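Local coordinates for protein polyketide synthase type I (Bacillus amyloliquefaciens, PDB 5KKU) that forms the N-terminal dehydratase domain of a modular polyketide synthase of the difficidin assembly line, a double-hotdog lyase that probably eliminates water from carrier-protein-bound polyketide intermediates, at residues A[124-129]-A[264-269]; A[228-233]-A[270-275]. All coordinates share one frame; numbering follows the deposited sequence.

Interaction 1: residues A[124-129]-A[264-269]; sequences KELNIE and TIYDRA
The linker from the N-terminal into the C-terminal hotdog of this dehydratase packs, as it enters helix 128-133, on residues 264-269, the last part of strand 258-266 and the loop that follows. Y266 has CG anti to its carbonyl carbon (chi1 -70°), which carries the ring up to the linker, and Y266 OH donates to K124 O at 2.7 Å, from above the carbonyl plane. L126 crosses the ring at about a right angle, L126 CB making a CH-pi contact 4.2 Å from the centroid of the Y266 ring. T264 CG2 lies over the opposite face, so tyrosine suits the place, with flat apolar faces for two aliphatic groups and a hydroxyl for the carbonyl. Buried I128 turns CD1 (chi2 68°) to 3.3 Å from D267 O, and its CG2 lies beside R268 CD. The R268 chain bends at chi2, bringing NH1 to 3.2 Å from E129 CG, and its NH2 bonds weakly to Y238 OH. E129 is salt-bridged to K133, and its OE1 stays 4.4 Å from R268 NH1. The phenol thus ties the linker backbone to the strand by one hydrogen bond, I128 packs on the D267 and R268 backbone, and the exposed charges of E129 and R268 probably add only weak attraction.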
loop_
_atom_site.group_PDB
_atom_site.type_symbol
_atom_site.label_atom_id
_atom_site.label_comp_id
_atom_site.label_asym_id
_atom_site.label_seq_id
_atom_site.Cartn_x
_atom_site.Cartn_y
_atom_site.Cartn_z
ATOM N N LYS A 124 16.006 2.681 13.911
ATOM C CA LYS A 124 17.453 2.610 13.737
ATOM C C LYS A 124 17.818 1.846 12.469
ATOM O O LYS A 124 17.133 0.898 12.085
ATOM C CB LYS A 124 18.107 1.954 14.954
ATOM C CG LYS A 124 17.723 2.586 16.282
ATOM C CD LYS A 124 17.248 1.538 17.275
ATOM C CE LYS A 124 15.731 1.468 17.321
ATOM N NZ LYS A 124 15.236 1.037 18.657
ATOM N N GLU A 125 18.902 2.264 11.823
ATOM C CA GLU A 125 19.360 1.620 10.598
ATOM C C GLU A 125 19.547 0.120 10.801
ATOM O O GLU A 125 19.350 -0.396 11.901
ATOM C CB GLU A 125 20.669 2.252 10.119
ATOM C CG GLU A 125 21.846 2.028 11.055
ATOM C CD GLU A 125 23.091 2.773 10.615
ATOM O OE1 GLU A 125 23.049 4.019 10.556
ATOM O OE2 GLU A 125 24.110 2.111 10.327
ATOM N N LEU A 126 19.927 -0.574 9.733
ATOM C CA LEU A 126 20.135 -1.981 9.791
ATOM C C LEU A 126 21.168 -2.385 8.777
ATOM O O LEU A 126 21.204 -1.869 7.688
ATOM C CB LEU A 126 18.766 -2.605 9.465
ATOM C CG LEU A 126 18.634 -4.088 9.164
ATOM C CD1 LEU A 126 18.615 -4.917 10.424
ATOM C CD2 LEU A 126 17.426 -4.369 8.296
ATOM N N ASN A 127 21.999 -3.332 9.163
ATOM C CA ASN A 127 22.988 -3.859 8.273
ATOM C C ASN A 127 22.367 -4.867 7.339
ATOM O O ASN A 127 22.223 -6.001 7.693
ATOM C CB ASN A 127 24.164 -4.486 9.023
ATOM C CG ASN A 127 25.384 -4.681 8.155
ATOM O OD1 ASN A 127 25.324 -5.157 7.056
ATOM N ND2 ASN A 127 26.490 -4.294 8.668
ATOM N N ILE A 128 22.046 -4.421 6.141
ATOM C CA ILE A 128 21.376 -5.232 5.155
ATOM C C ILE A 128 22.184 -6.475 4.795
ATOM O O ILE A 128 21.642 -7.535 4.841
ATOM C CB ILE A 128 20.903 -4.436 3.931
ATOM C CG1 ILE A 128 19.619 -3.687 4.221
ATOM C CG2 ILE A 128 20.514 -5.334 2.786
ATOM C CD1 ILE A 128 19.776 -2.590 5.180
ATOM N N GLU A 129 23.434 -6.301 4.446
ATOM C CA GLU A 129 24.309 -7.382 4.120
ATOM C C GLU A 129 24.428 -8.425 5.216
ATOM O O GLU A 129 24.368 -9.577 4.943
ATOM C CB GLU A 129 25.677 -6.844 3.906
ATOM C CG GLU A 129 26.109 -6.395 2.563
ATOM C CD GLU A 129 27.620 -6.421 2.536
ATOM O OE1 GLU A 129 28.241 -5.375 2.603
ATOM O OE2 GLU A 129 28.193 -7.509 2.534
ATOM N N THR A 264 9.482 -1.254 8.353
ATOM C CA THR A 264 10.335 -0.154 7.968
ATOM C C THR A 264 10.963 -0.448 6.639
ATOM O O THR A 264 11.398 -1.528 6.424
ATOM C CB THR A 264 11.460 0.107 8.990
ATOM O OG1 THR A 264 10.913 0.241 10.290
ATOM C CG2 THR A 264 12.284 1.322 8.608
ATOM N N ILE A 265 11.031 0.524 5.757
ATOM C CA ILE A 265 11.616 0.336 4.452
ATOM C C ILE A 265 12.981 0.951 4.420
ATOM O O ILE A 265 13.106 2.103 4.627
ATOM C CB ILE A 265 10.732 0.905 3.327
ATOM C CG1 ILE A 265 9.318 0.358 3.379
ATOM C CG2 ILE A 265 11.294 0.520 2.003
ATOM C CD1 ILE A 265 8.437 0.760 2.237
ATOM N N TYR A 266 13.979 0.141 4.175
ATOM C CA TYR A 266 15.361 0.564 4.083
ATOM C C TYR A 266 15.897 0.644 2.665
ATOM O O TYR A 266 15.423 -0.049 1.830
ATOM C CB TYR A 266 16.226 -0.386 4.879
ATOM C CG TYR A 266 16.041 -0.283 6.347
ATOM C CD1 TYR A 266 16.614 0.734 7.083
ATOM C CD2 TYR A 266 15.268 -1.212 7.010
ATOM C CE1 TYR A 266 16.418 0.801 8.428
ATOM C CE2 TYR A 266 15.077 -1.145 8.347
ATOM C CZ TYR A 266 15.634 -0.140 9.048
ATOM O OH TYR A 266 15.389 -0.139 10.348
ATOM N N ASP A 267 16.738 1.585 2.472
ATOM C CA ASP A 267 17.624 1.277 1.553
ATOM C C ASP A 267 18.611 0.318 2.194
ATOM O O ASP A 267 18.663 -0.163 3.261
ATOM C CB ASP A 267 18.226 2.461 0.795
ATOM C CG ASP A 267 19.176 3.304 1.612
ATOM O OD1 ASP A 267 19.705 2.830 2.595
ATOM O OD2 ASP A 267 19.422 4.449 1.240
ATOM N N ARG A 268 19.433 0.089 1.199
ATOM C CA ARG A 268 20.536 -0.798 1.084
ATOM C C ARG A 268 21.733 -0.422 1.901
ATOM O O ARG A 268 22.333 -1.273 2.491
ATOM C CB ARG A 268 20.927 -0.860 -0.375
ATOM C CG ARG A 268 22.117 -1.692 -0.701
ATOM C CD ARG A 268 21.958 -3.117 -0.273
ATOM N NE ARG A 268 23.258 -3.679 -0.129
ATOM C CZ ARG A 268 23.590 -4.928 -0.372
ATOM N NH1 ARG A 268 24.827 -5.307 -0.170
ATOM N NH2 ARG A 268 22.698 -5.794 -0.792
ATOM N N ALA A 269 22.062 0.851 1.905
ATOM C CA ALA A 269 23.031 1.325 2.846
ATOM C C ALA A 269 22.513 1.385 4.250
ATOM O O ALA A 269 23.203 1.775 5.116
ATOM C CB ALA A 269 23.544 2.676 2.418
#

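Interaction 2: residues A[228-233]-A[270-275]; sequences CMYQPF and GNVLAE
L273, Y230 and E275 have the largest areas buried here, where strand 219-229 runs out beside the start of strand 272-283. The backbone of L273 grips the departing chain: L273 O accepts from Y230 N at 2.6 Å and from Q231 N at 3.3 Å, so one oxygen serves two successive amides as the strand turns away. Its branched side chain suits the apolar side of this turn, where L273 CD1 meets the edge of the F233 ring, 4.0 Å from F233 CD1. M229 CE lies over one face of that ring, toward its rim, and M229 SD packs on A274 CB. Y230 takes chi1 -65°, which lays its ring alongside V272, Y230 CD2 being 3.8 Å from V272 CG1, while C228 SG sits over one face, again toward the rim. An aromatic with a polar tip fits here, because Y230 OH donates to E275 OE1 at 2.9 Å, from above the carboxylate plane. E275, extended beyond CG, reaches that point along the ring edge. R226 salt-bridges OE1 and also bonds the phenol oxygen, which probably favours a charged carboxylate. C228 and E275 form an antiparallel hydrogen-bonded pair, with C228 N to E275 O at 3.0 Å, and M229 with A274 a non-hydrogen-bonded pair. L273 and A274 both face I265 on the other neighbouring strand, a classic beta bulge in the antiparallel sheet of the C-terminal hotdog.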
loop_
_atom_site.group_PDB
_atom_site.type_symbol
_atom_site.label_atom_id
_atom_site.label_comp_id
_atom_site.label_asym_id
_atom_site.label_seq_id
_atom_site.Cartn_x
_atom_site.Cartn_y
_atom_site.Cartn_z
ATOM N N CYS A 228 5.058 7.315 6.933
ATOM C CA CYS A 228 5.856 8.480 6.710
ATOM C C CYS A 228 6.983 8.211 5.727
ATOM O O CYS A 228 7.757 7.343 5.958
ATOM C CB CYS A 228 6.391 8.969 8.048
ATOM S SG CYS A 228 7.388 10.432 8.023
ATOM N N MET A 229 7.205 8.789 4.629
ATOM C CA MET A 229 8.239 8.800 3.591
ATOM C C MET A 229 9.398 9.693 3.995
ATOM O O MET A 229 9.209 10.879 4.259
ATOM C CB MET A 229 7.674 9.266 2.245
ATOM C CG MET A 229 6.650 8.333 1.623
ATOM S SD MET A 229 7.312 6.685 1.298
ATOM C CE MET A 229 8.510 7.038 0.012
ATOM N N TYR A 230 10.587 9.200 4.162
ATOM C CA TYR A 230 11.584 10.164 4.504
ATOM C C TYR A 230 12.442 10.472 3.300
ATOM O O TYR A 230 12.955 11.534 3.165
ATOM C CB TYR A 230 12.397 9.726 5.675
ATOM C CG TYR A 230 11.655 9.623 6.929
ATOM C CD1 TYR A 230 11.484 10.706 7.761
ATOM C CD2 TYR A 230 11.131 8.432 7.320
ATOM C CE1 TYR A 230 10.816 10.588 8.945
ATOM C CE2 TYR A 230 10.474 8.310 8.494
ATOM C CZ TYR A 230 10.324 9.376 9.296
ATOM O OH TYR A 230 9.644 9.181 10.420
ATOM N N GLN A 231 12.514 9.533 2.386
ATOM C CA GLN A 231 13.342 9.644 1.219
ATOM C C GLN A 231 12.685 8.911 0.063
ATOM O O GLN A 231 11.888 8.036 0.274
ATOM C CB GLN A 231 14.694 9.039 1.498
ATOM C CG GLN A 231 15.871 9.914 1.163
ATOM C CD GLN A 231 16.161 10.990 2.177
ATOM O OE1 GLN A 231 15.829 10.857 3.332
ATOM N NE2 GLN A 231 16.792 12.050 1.736
ATOM N N PRO A 232 13.012 9.258 -1.162
ATOM C CA PRO A 232 12.445 8.567 -2.313
ATOM C C PRO A 232 13.007 7.185 -2.510
ATOM O O PRO A 232 14.128 6.963 -2.187
ATOM C CB PRO A 232 12.829 9.455 -3.471
ATOM C CG PRO A 232 14.008 10.185 -2.996
ATOM C CD PRO A 232 13.835 10.391 -1.549
ATOM N N PHE A 233 12.207 6.261 -2.968
ATOM C CA PHE A 233 12.661 4.922 -3.186
ATOM C C PHE A 233 13.750 4.787 -4.253
ATOM O O PHE A 233 13.668 5.360 -5.270
ATOM C CB PHE A 233 11.473 4.058 -3.583
ATOM C CG PHE A 233 10.472 3.818 -2.497
ATOM C CD1 PHE A 233 10.845 3.727 -1.201
ATOM C CD2 PHE A 233 9.147 3.631 -2.808
ATOM C CE1 PHE A 233 9.916 3.470 -0.229
ATOM C CE2 PHE A 233 8.217 3.375 -1.842
ATOM C CZ PHE A 233 8.601 3.299 -0.547
ATOM N N GLY A 270 21.291 0.955 4.467
ATOM C CA GLY A 270 20.705 0.983 5.774
ATOM C C GLY A 270 20.022 2.238 6.224
ATOM O O GLY A 270 19.718 2.340 7.345
ATOM N N ASN A 271 19.778 3.191 5.360
ATOM C CA ASN A 271 18.995 4.356 5.683
ATOM C C ASN A 271 17.512 4.097 5.701
ATOM O O ASN A 271 17.041 3.336 4.934
ATOM C CB ASN A 271 19.267 5.436 4.661
ATOM C CG ASN A 271 20.715 5.774 4.552
ATOM O OD1 ASN A 271 21.357 6.077 5.534
ATOM N ND2 ASN A 271 21.235 5.700 3.369
ATOM N N VAL A 272 16.812 4.736 6.618
ATOM C CA VAL A 272 15.363 4.716 6.650
ATOM C C VAL A 272 14.699 5.447 5.471
ATOM O O VAL A 272 14.827 6.609 5.331
ATOM C CB VAL A 272 14.829 5.192 8.005
ATOM C CG1 VAL A 272 13.327 5.365 7.969
ATOM C CG2 VAL A 272 15.181 4.210 9.091
ATOM N N LEU A 273 13.954 4.745 4.648
ATOM C CA LEU A 273 13.262 5.399 3.561
ATOM C C LEU A 273 11.845 5.702 3.972
ATOM O O LEU A 273 11.375 6.754 3.678
ATOM C CB LEU A 273 13.290 4.646 2.230
ATOM C CG LEU A 273 14.513 3.892 1.773
ATOM C CD1 LEU A 273 14.206 2.851 0.737
ATOM C CD2 LEU A 273 15.649 4.773 1.336
ATOM N N ALA A 274 11.213 4.778 4.654
ATOM C CA ALA A 274 9.883 4.943 5.115
ATOM C C ALA A 274 9.557 4.187 6.401
ATOM O O ALA A 274 10.144 3.213 6.689
ATOM C CB ALA A 274 8.945 4.561 4.008
ATOM N N GLU A 275 8.562 4.631 7.134
ATOM C CA GLU A 275 8.111 3.977 8.321
ATOM C C GLU A 275 6.622 3.755 8.292
ATOM O O GLU A 275 5.867 4.647 7.963
ATOM C CB GLU A 275 8.444 4.801 9.550
ATOM C CG GLU A 275 9.888 4.889 9.957
ATOM C CD GLU A 275 10.036 5.462 11.333
ATOM O OE1 GLU A 275 9.546 6.523 11.570
ATOM O OE2 GLU A 275 10.594 4.832 12.193
#

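How the interactions relate
Strands 258-266 and 272-283 follow each other in the chain and pair in the sheet, so interactions 1 and 2, with centres 10 Å apart, share a hairpin. Its backbone joins them directly: I265 O lies 2.8 Å from L273 N and I265 N 3.0 Å from A274 O, both probable hydrogen bonds. At the turn, D267 OD1 bonds N271 N, and E125 CB of the linker packs 2.9 Å from G270 O. Interaction 1 packs the linker onto the Y266 side of the hairpin and its turn, while interaction 2 joins the second strand to 219-229. Interaction 1 is remote from the predicted catalytic residues; in interaction 2 the F233 side chain lies about 10 Å from that of D198, the predicted proton donor.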